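Local coordinates for protein-glutamine gamma-glutamyltransferase 2 (PDB 1G0D) that probably catalyses the calcium-dependent cross-linking of peptide-bound glutamine to primary amines, such as the side-chain amino group of peptide-bound lysine, at residues A[238-243]-A[269-274]; A[339-344]-A[370-375]. All coordinates share one frame; numbering follows the deposited sequence.

Interaction 1. Residues A[238-243]-A[269-274]; sequences EPYTDG and YGQCWV
Tyr240 and Tyr269 share one first torsion, CG anti to the carbonyl carbon (chi1 -57° and -60°); in each, CG lies beside its own backbone N, and the two side chains pass each other at a slant. The ring of Tyr269 lies against the backbone of the loop 238-243. Its CE2 comes within 3.6 Å of Tyr240 CB, and Tyr240 O sits in the plane of the Tyr269 ring at its edge, 3.3 Å from CE2. At the far end of the same ring the hydroxyl accepts a hydrogen bond from the loop backbone, Asp242 N to Tyr269 OH at 3.0 Å. An alanine in place of Tyr269 would probably leave Asp242 N without this acceptor and open a gap beside Tyr240 CB, giving the loop more freedom to move.

The Tyr240 hydroxyl meets Gln271, in the segment that holds Cys272. Gln271 NE2 donates to Tyr240 OH over 3.2 Å, with the hydroxyl oxygen close to the amide plane and an N-H...O angle of 157°. The ring and amide planes are well turned from each other. Each polar end has a stronger partner elsewhere: Tyr240 OH bonds Glu555 OE1, and Gln271 NE2 bonds Arg235 O.

Gln271 is the N-cap residue of helix 272-286, which begins with the active-site Cys272, so the pair links the loop to the residue directly before the nucleophile. The side chain of Gln271 is also about 4 Å from that of Tyr515, a residue important for catalytic activity. Strand 269-270 runs beside strand 232-234, with Gly270 bonded through its backbone to Thr233, while the loop 238-243 leads on toward helix 253-261.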
ATOM      1  N   GLU A 238      -8.393  11.044  14.803  1.00 30.86           N
ATOM      2  CA  GLU A 238      -7.491  11.222  15.926  1.00 32.78           C
ATOM      3  C   GLU A 238      -7.576  10.578  17.303  1.00 36.81           C
ATOM      4  O   GLU A 238      -6.561  10.047  17.754  1.00 47.67           O
ATOM      5  CB  GLU A 238      -7.175  12.699  16.021  1.00 29.01           C
ATOM      6  CG  GLU A 238      -6.725  13.127  17.310  1.00 31.17           C
ATOM      7  CD  GLU A 238      -7.824  13.822  18.006  1.00 34.55           C
ATOM      8  OE1 GLU A 238      -8.109  13.368  19.129  1.00 35.38           O
ATOM      9  OE2 GLU A 238      -8.398  14.799  17.434  1.00 32.12           O
ATOM     10  N   PRO A 239      -8.696  10.641  18.032  1.00 33.27           N
ATOM     11  CA  PRO A 239      -8.472   9.901  19.310  1.00 30.22           C
ATOM     12  C   PRO A 239      -8.341   8.373  19.035  1.00 27.41           C
ATOM     13  O   PRO A 239      -9.333   7.655  18.949  1.00 26.70           O
ATOM     14  CB  PRO A 239      -9.694  10.236  20.152  1.00 27.90           C
ATOM     15  CG  PRO A 239     -10.721  10.680  19.146  1.00 32.72           C
ATOM     16  CD  PRO A 239     -10.012  11.268  17.939  1.00 29.89           C
ATOM     17  N   TYR A 240      -7.108   7.896  18.875  1.00 24.51           N
ATOM     18  CA  TYR A 240      -6.860   6.492  18.552  1.00 25.60           C
ATOM     19  C   TYR A 240      -6.704   5.765  19.848  1.00 32.20           C
ATOM     20  O   TYR A 240      -5.741   5.025  20.063  1.00 32.27           O
ATOM     21  CB  TYR A 240      -5.576   6.373  17.740  1.00 18.23           C
ATOM     22  CG  TYR A 240      -5.603   7.185  16.472  1.00 14.48           C
ATOM     23  CD1 TYR A 240      -6.397   6.805  15.384  1.00 15.64           C
ATOM     24  CD2 TYR A 240      -4.891   8.362  16.378  1.00 10.88           C
ATOM     25  CE1 TYR A 240      -6.474   7.596  14.245  1.00 12.20           C
ATOM     26  CE2 TYR A 240      -4.960   9.154  15.249  1.00 13.41           C
ATOM     27  CZ  TYR A 240      -5.748   8.771  14.195  1.00 14.73           C
ATOM     28  OH  TYR A 240      -5.803   9.591  13.094  1.00 20.89           O
ATOM     29  N   THR A 241      -7.702   5.955  20.697  1.00 38.02           N
ATOM     30  CA  THR A 241      -7.664   5.434  22.040  1.00 42.87           C
ATOM     31  C   THR A 241      -7.045   4.094  22.368  1.00 43.57           C
ATOM     32  O   THR A 241      -6.078   4.049  23.147  1.00 47.52           O
ATOM     33  CB  THR A 241      -9.043   5.536  22.707  1.00 42.82           C
ATOM     34  OG1 THR A 241     -10.038   4.970  21.858  1.00 52.64           O
ATOM     35  CG2 THR A 241      -9.372   6.991  22.953  1.00 43.92           C
ATOM     36  N   ASP A 242      -7.521   2.997  21.813  1.00 40.47           N
ATOM     37  CA  ASP A 242      -6.888   1.773  22.279  1.00 43.54           C
ATOM     38  C   ASP A 242      -6.055   1.031  21.274  1.00 39.60           C
ATOM     39  O   ASP A 242      -6.233  -0.168  21.067  1.00 40.17           O
ATOM     40  CB  ASP A 242      -7.950   0.862  22.872  1.00 54.89           C
ATOM     41  CG  ASP A 242      -8.923   1.621  23.761  1.00 63.50           C
ATOM     42  OD1 ASP A 242      -8.518   2.004  24.894  1.00 65.96           O
ATOM     43  OD2 ASP A 242     -10.084   1.838  23.317  1.00 70.83           O
ATOM     44  N   GLY A 243      -5.123   1.746  20.664  1.00 34.25           N
ATOM     45  CA  GLY A 243      -4.294   1.134  19.652  1.00 31.24           C
ATOM     46  C   GLY A 243      -3.218   2.058  19.164  1.00 27.37           C
ATOM     47  O   GLY A 243      -3.002   3.098  19.760  1.00 27.16           O
ATOM     48  N   TYR A 269      -4.516   0.831  14.769  1.00 15.45           N
ATOM     49  CA  TYR A 269      -5.557   1.043  13.753  1.00 17.61           C
ATOM     50  C   TYR A 269      -4.854   1.260  12.417  1.00 14.98           C
ATOM     51  O   TYR A 269      -3.650   1.291  12.342  1.00 14.02           O
ATOM     52  CB  TYR A 269      -6.365   2.329  14.060  1.00 17.32           C
ATOM     53  CG  TYR A 269      -7.098   2.379  15.408  1.00 18.00           C
ATOM     54  CD1 TYR A 269      -8.354   1.767  15.601  1.00 15.57           C
ATOM     55  CD2 TYR A 269      -6.541   3.059  16.477  1.00 17.34           C
ATOM     56  CE1 TYR A 269      -9.017   1.849  16.853  1.00 20.91           C
ATOM     57  CE2 TYR A 269      -7.184   3.143  17.713  1.00 18.54           C
ATOM     58  CZ  TYR A 269      -8.411   2.546  17.917  1.00 19.70           C
ATOM     59  OH  TYR A 269      -8.973   2.642  19.200  1.00 21.06           O
ATOM     60  N   GLY A 270      -5.609   1.461  11.362  1.00 16.75           N
ATOM     61  CA  GLY A 270      -4.968   1.723  10.100  1.00 15.23           C
ATOM     62  C   GLY A 270      -5.740   2.767   9.307  1.00 20.16           C
ATOM     63  O   GLY A 270      -6.891   3.101   9.624  1.00 21.19           O
ATOM     64  N   GLN A 271      -5.076   3.315   8.293  1.00 22.91           N
ATOM     65  CA  GLN A 271      -5.683   4.275   7.375  1.00 20.97           C
ATOM     66  C   GLN A 271      -5.305   3.825   5.947  1.00 18.78           C
ATOM     67  O   GLN A 271      -4.451   2.953   5.802  1.00 15.98           O
ATOM     68  CB  GLN A 271      -5.215   5.689   7.700  1.00 21.04           C
ATOM     69  CG  GLN A 271      -6.220   6.362   8.601  1.00 17.86           C
ATOM     70  CD  GLN A 271      -5.651   7.480   9.458  1.00 23.10           C
ATOM     71  OE1 GLN A 271      -4.604   8.088   9.150  1.00 18.31           O
ATOM     72  NE2 GLN A 271      -6.353   7.766  10.550  1.00 23.42           N
ATOM     73  N   CYS A 272      -5.907   4.407   4.905  1.00 17.44           N
ATOM     74  CA  CYS A 272      -5.650   3.943   3.545  1.00 13.77           C
ATOM     75  C   CYS A 272      -4.243   3.546   3.114  1.00 15.06           C
ATOM     76  O   CYS A 272      -4.089   2.442   2.594  1.00 22.05           O
ATOM     77  CB  CYS A 272      -6.295   4.866   2.510  1.00 11.54           C
ATOM     78  SG  CYS A 272      -5.443   6.335   2.155  1.00 11.88           S
ATOM     79  N   TRP A 273      -3.215   4.359   3.327  1.00 16.20           N
ATOM     80  CA  TRP A 273      -1.861   3.928   2.910  1.00 16.35           C
ATOM     81  C   TRP A 273      -1.274   2.758   3.750  1.00 17.19           C
ATOM     82  O   TRP A 273      -0.385   2.047   3.275  1.00 19.97           O
ATOM     83  CB  TRP A 273      -0.867   5.109   2.882  1.00 14.32           C
ATOM     84  CG  TRP A 273      -0.447   5.473   4.222  1.00 15.69           C
ATOM     85  CD1 TRP A 273       0.606   4.960   4.921  1.00 16.24           C
ATOM     86  CD2 TRP A 273      -1.157   6.321   5.124  1.00 15.09           C
ATOM     87  NE1 TRP A 273       0.589   5.426   6.207  1.00 14.78           N
ATOM     88  CE2 TRP A 273      -0.488   6.267   6.361  1.00 18.42           C
ATOM     89  CE3 TRP A 273      -2.301   7.121   5.010  1.00 13.09           C
ATOM     90  CZ2 TRP A 273      -0.927   6.984   7.480  1.00 15.38           C
ATOM     91  CZ3 TRP A 273      -2.732   7.825   6.107  1.00 10.87           C
ATOM     92  CH2 TRP A 273      -2.049   7.754   7.328  1.00 14.78           C
ATOM     93  N   VAL A 274      -1.741   2.554   4.985  1.00 14.33           N
ATOM     94  CA  VAL A 274      -1.271   1.425   5.806  1.00 11.49           C
ATOM     95  C   VAL A 274      -1.895   0.080   5.340  1.00 13.24           C
ATOM     96  O   VAL A 274      -1.285  -0.987   5.505  1.00 16.26           O
ATOM     97  CB  VAL A 274      -1.645   1.611   7.286  1.00  8.33           C
ATOM     98  CG1 VAL A 274      -1.151   0.448   8.072  1.00  7.69           C
ATOM     99  CG2 VAL A 274      -1.026   2.819   7.823  1.00  8.76           C
TER

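Interaction 2. Residues A[339-344]-A[370-375]; sequences MSREDL and PCPVAA
The guanidinium group of Arg341 meets Pro370 and Pro372 where a type I beta turn, Arg341 to Leu344, packs against the edge strand 368-372 of the four-stranded antiparallel sheet in the catalytic domain. Arg341 NH2 approaches Pro370 O at 2.9 Å, but the bond is weak, bent to 128° at the hydrogen. The same nitrogen lies 3.6 Å from Pro372 CD. Leu344 CD1 covers one face of the guanidinium, over its centre, while Pro370 CG lies off toward the rim on the opposite face. Leu344 also reaches Pro372 tip to tip, CD1 to CG at 3.5 Å.

Behind this first shell, Asp343 in the same turn grips Arg341 side-on through a salt bridge, using the syn lone pairs of both carboxylate oxygens, which should hold the guanidinium against rotation. Further out, Lys384 NZ pairs with Asp343 OD2, Gln352 OE1 accepts from Arg341 NH2, and Val213 of helix 212-223 touches both Arg341 and Pro370. Within the bidentate grip, Arg341 NH1 to Asp343 OD2 (2.7 Å, 166°) lies nearly in the guanidinium plane, whereas Asp343 OD1, 2.8 Å from Arg341 NE, is tilted 25° out of it.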
ATOM      1  N   MET A 339      -1.108  -9.282 -13.296  1.00 11.01           N
ATOM      2  CA  MET A 339      -1.672 -10.592 -13.593  1.00  9.95           C
ATOM      3  C   MET A 339      -2.486 -10.495 -14.888  1.00 15.30           C
ATOM      4  O   MET A 339      -2.917  -9.409 -15.278  1.00 17.64           O
ATOM      5  CB  MET A 339      -2.589 -11.031 -12.476  1.00  7.43           C
ATOM      6  CG  MET A 339      -3.889 -10.244 -12.376  1.00  6.44           C
ATOM      7  SD  MET A 339      -4.686 -10.648 -10.811  1.00 14.80           S
ATOM      8  CE  MET A 339      -3.761  -9.751  -9.734  1.00  8.48           C
ATOM      9  N   SER A 340      -2.664 -11.620 -15.564  1.00 14.53           N
ATOM     10  CA  SER A 340      -3.459 -11.653 -16.760  1.00 15.12           C
ATOM     11  C   SER A 340      -4.904 -11.967 -16.336  1.00 18.44           C
ATOM     12  O   SER A 340      -5.155 -12.724 -15.382  1.00 21.69           O
ATOM     13  CB  SER A 340      -2.921 -12.717 -17.696  1.00 12.43           C
ATOM     14  OG  SER A 340      -3.296 -13.994 -17.245  1.00 16.16           O
ATOM     15  N   ARG A 341      -5.855 -11.388 -17.053  1.00 19.97           N
ATOM     16  CA  ARG A 341      -7.265 -11.557 -16.714  1.00 22.67           C
ATOM     17  C   ARG A 341      -7.987 -12.448 -17.685  1.00 24.37           C
ATOM     18  O   ARG A 341      -8.700 -11.989 -18.575  1.00 26.25           O
ATOM     19  CB  ARG A 341      -7.983 -10.196 -16.661  1.00 17.07           C
ATOM     20  CG  ARG A 341      -7.484  -9.265 -15.592  1.00 18.14           C
ATOM     21  CD  ARG A 341      -7.648  -9.856 -14.195  1.00 18.57           C
ATOM     22  NE  ARG A 341      -9.036 -10.117 -13.819  1.00 19.60           N
ATOM     23  CZ  ARG A 341      -9.899  -9.196 -13.390  1.00 17.60           C
ATOM     24  NH1 ARG A 341     -11.141  -9.540 -13.071  1.00 15.64           N
ATOM     25  NH2 ARG A 341      -9.526  -7.935 -13.294  1.00 14.48           N
ATOM     26  N   GLU A 342      -7.811 -13.738 -17.506  1.00 26.90           N
ATOM     27  CA  GLU A 342      -8.475 -14.668 -18.369  1.00 29.40           C
ATOM     28  C   GLU A 342      -9.978 -14.676 -18.105  1.00 28.52           C
ATOM     29  O   GLU A 342     -10.760 -15.218 -18.882  1.00 30.75           O
ATOM     30  CB  GLU A 342      -7.858 -16.028 -18.155  1.00 33.37           C
ATOM     31  CG  GLU A 342      -6.422 -16.047 -18.574  1.00 42.94           C
ATOM     32  CD  GLU A 342      -5.942 -17.440 -18.893  1.00 50.50           C
ATOM     33  OE1 GLU A 342      -4.708 -17.613 -19.007  1.00 57.73           O
ATOM     34  OE2 GLU A 342      -6.792 -18.359 -19.020  1.00 52.47           O
ATOM     35  N   ASP A 343     -10.395 -14.059 -17.009  1.00 26.99           N
ATOM     36  CA  ASP A 343     -11.818 -14.008 -16.697  1.00 23.25           C
ATOM     37  C   ASP A 343     -12.562 -12.873 -17.422  1.00 21.96           C
ATOM     38  O   ASP A 343     -13.760 -12.713 -17.233  1.00 26.68           O
ATOM     39  CB  ASP A 343     -12.021 -13.880 -15.176  1.00 18.79           C
ATOM     40  CG  ASP A 343     -11.395 -12.626 -14.592  1.00 17.84           C
ATOM     41  OD1 ASP A 343     -10.293 -12.250 -15.030  1.00 16.46           O
ATOM     42  OD2 ASP A 343     -12.003 -12.021 -13.684  1.00 23.15           O
ATOM     43  N   LEU A 344     -11.862 -12.103 -18.247  1.00 16.16           N
ATOM     44  CA  LEU A 344     -12.477 -10.991 -18.951  1.00 18.45           C
ATOM     45  C   LEU A 344     -12.013 -10.911 -20.398  1.00 24.90           C
ATOM     46  O   LEU A 344     -11.058 -11.563 -20.802  1.00 29.52           O
ATOM     47  CB  LEU A 344     -12.126  -9.646 -18.298  1.00 16.11           C
ATOM     48  CG  LEU A 344     -11.792  -9.407 -16.827  1.00 18.79           C
ATOM     49  CD1 LEU A 344     -11.052  -8.079 -16.680  1.00 12.29           C
ATOM     50  CD2 LEU A 344     -13.050  -9.408 -15.999  1.00 18.75           C
ATOM     51  N   PRO A 370      -9.970  -6.959  -7.974  1.00 11.63           N
ATOM     52  CA  PRO A 370      -9.080  -6.474  -9.035  1.00 10.98           C
ATOM     53  C   PRO A 370      -9.724  -5.883 -10.267  1.00 13.29           C
ATOM     54  O   PRO A 370     -10.491  -6.545 -10.954  1.00 18.44           O
ATOM     55  CB  PRO A 370      -8.244  -7.698  -9.373  1.00  7.41           C
ATOM     56  CG  PRO A 370      -9.093  -8.785  -9.063  1.00  9.77           C
ATOM     57  CD  PRO A 370      -9.880  -8.411  -7.847  1.00 11.27           C
ATOM     58  N   CYS A 371      -9.368  -4.632 -10.554  1.00 15.53           N
ATOM     59  CA  CYS A 371      -9.886  -3.899 -11.710  1.00 14.34           C
ATOM     60  C   CYS A 371      -8.779  -3.493 -12.697  1.00 13.10           C
ATOM     61  O   CYS A 371      -7.831  -2.818 -12.335  1.00 14.29           O
ATOM     62  CB  CYS A 371     -10.625  -2.620 -11.249  1.00  7.81           C
ATOM     63  SG  CYS A 371     -11.199  -1.644 -12.651  1.00 17.46           S
ATOM     64  N   PRO A 372      -8.911  -3.878 -13.972  1.00 13.10           N
ATOM     65  CA  PRO A 372      -7.884  -3.503 -14.932  1.00  9.48           C
ATOM     66  C   PRO A 372      -7.635  -2.018 -14.966  1.00 10.16           C
ATOM     67  O   PRO A 372      -8.557  -1.259 -15.188  1.00 16.83           O
ATOM     68  CB  PRO A 372      -8.465  -3.975 -16.254  1.00  9.00           C
ATOM     69  CG  PRO A 372      -9.324  -5.150 -15.873  1.00  6.36           C
ATOM     70  CD  PRO A 372      -9.977  -4.669 -14.614  1.00 13.75           C
ATOM     71  N   VAL A 373      -6.408  -1.587 -14.748  1.00  9.11           N
ATOM     72  CA  VAL A 373      -6.115  -0.165 -14.865  1.00 12.71           C
ATOM     73  C   VAL A 373      -6.430   0.300 -16.320  1.00 17.60           C
ATOM     74  O   VAL A 373      -6.669   1.482 -16.577  1.00 22.02           O
ATOM     75  CB  VAL A 373      -4.639   0.111 -14.605  1.00 10.73           C
ATOM     76  CG1 VAL A 373      -4.339   1.564 -14.830  1.00 10.13           C
ATOM     77  CG2 VAL A 373      -4.283  -0.311 -13.225  1.00  5.66           C
ATOM     78  N   ALA A 374      -6.428  -0.639 -17.269  1.00 21.79           N
ATOM     79  CA  ALA A 374      -6.713  -0.327 -18.679  1.00 21.69           C
ATOM     80  C   ALA A 374      -8.176  -0.037 -18.913  1.00 22.68           C
ATOM     81  O   ALA A 374      -8.506   0.719 -19.826  1.00 25.03           O
ATOM     82  CB  ALA A 374      -6.292  -1.474 -19.576  1.00 20.78           C
ATOM     83  N   ALA A 375      -9.045  -0.660 -18.108  1.00 21.89           N
ATOM     84  CA  ALA A 375     -10.489  -0.460 -18.208  1.00 17.03           C
ATOM     85  C   ALA A 375     -10.748   0.938 -17.711  1.00 19.68           C
ATOM     86  O   ALA A 375     -11.680   1.595 -18.144  1.00 25.71           O
ATOM     87  CB  ALA A 375     -11.237  -1.454 -17.352  1.00 16.23           C
TER

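In the fold
Interactions 1 and 2 follow one another along the chain on opposite sides of its centre; their own centres are 32 Å apart and their nearest atoms about 15 Å, so they do not touch. Both lie near the Cys-His-Asp active site, though only interaction 1 holds one of its residues, Cys272, and there the side chain of Gln271 is about 8 Å from that of His332. Interaction 2 comes close to the third member: the side chain of Cys371 is about 8 Å from that of Asp355. Strand 329-339 connects the two regions, since Cys272 touches His332 on it and residues 339-344 begin at its last residue, before strand 350-355, which ends at Asp355.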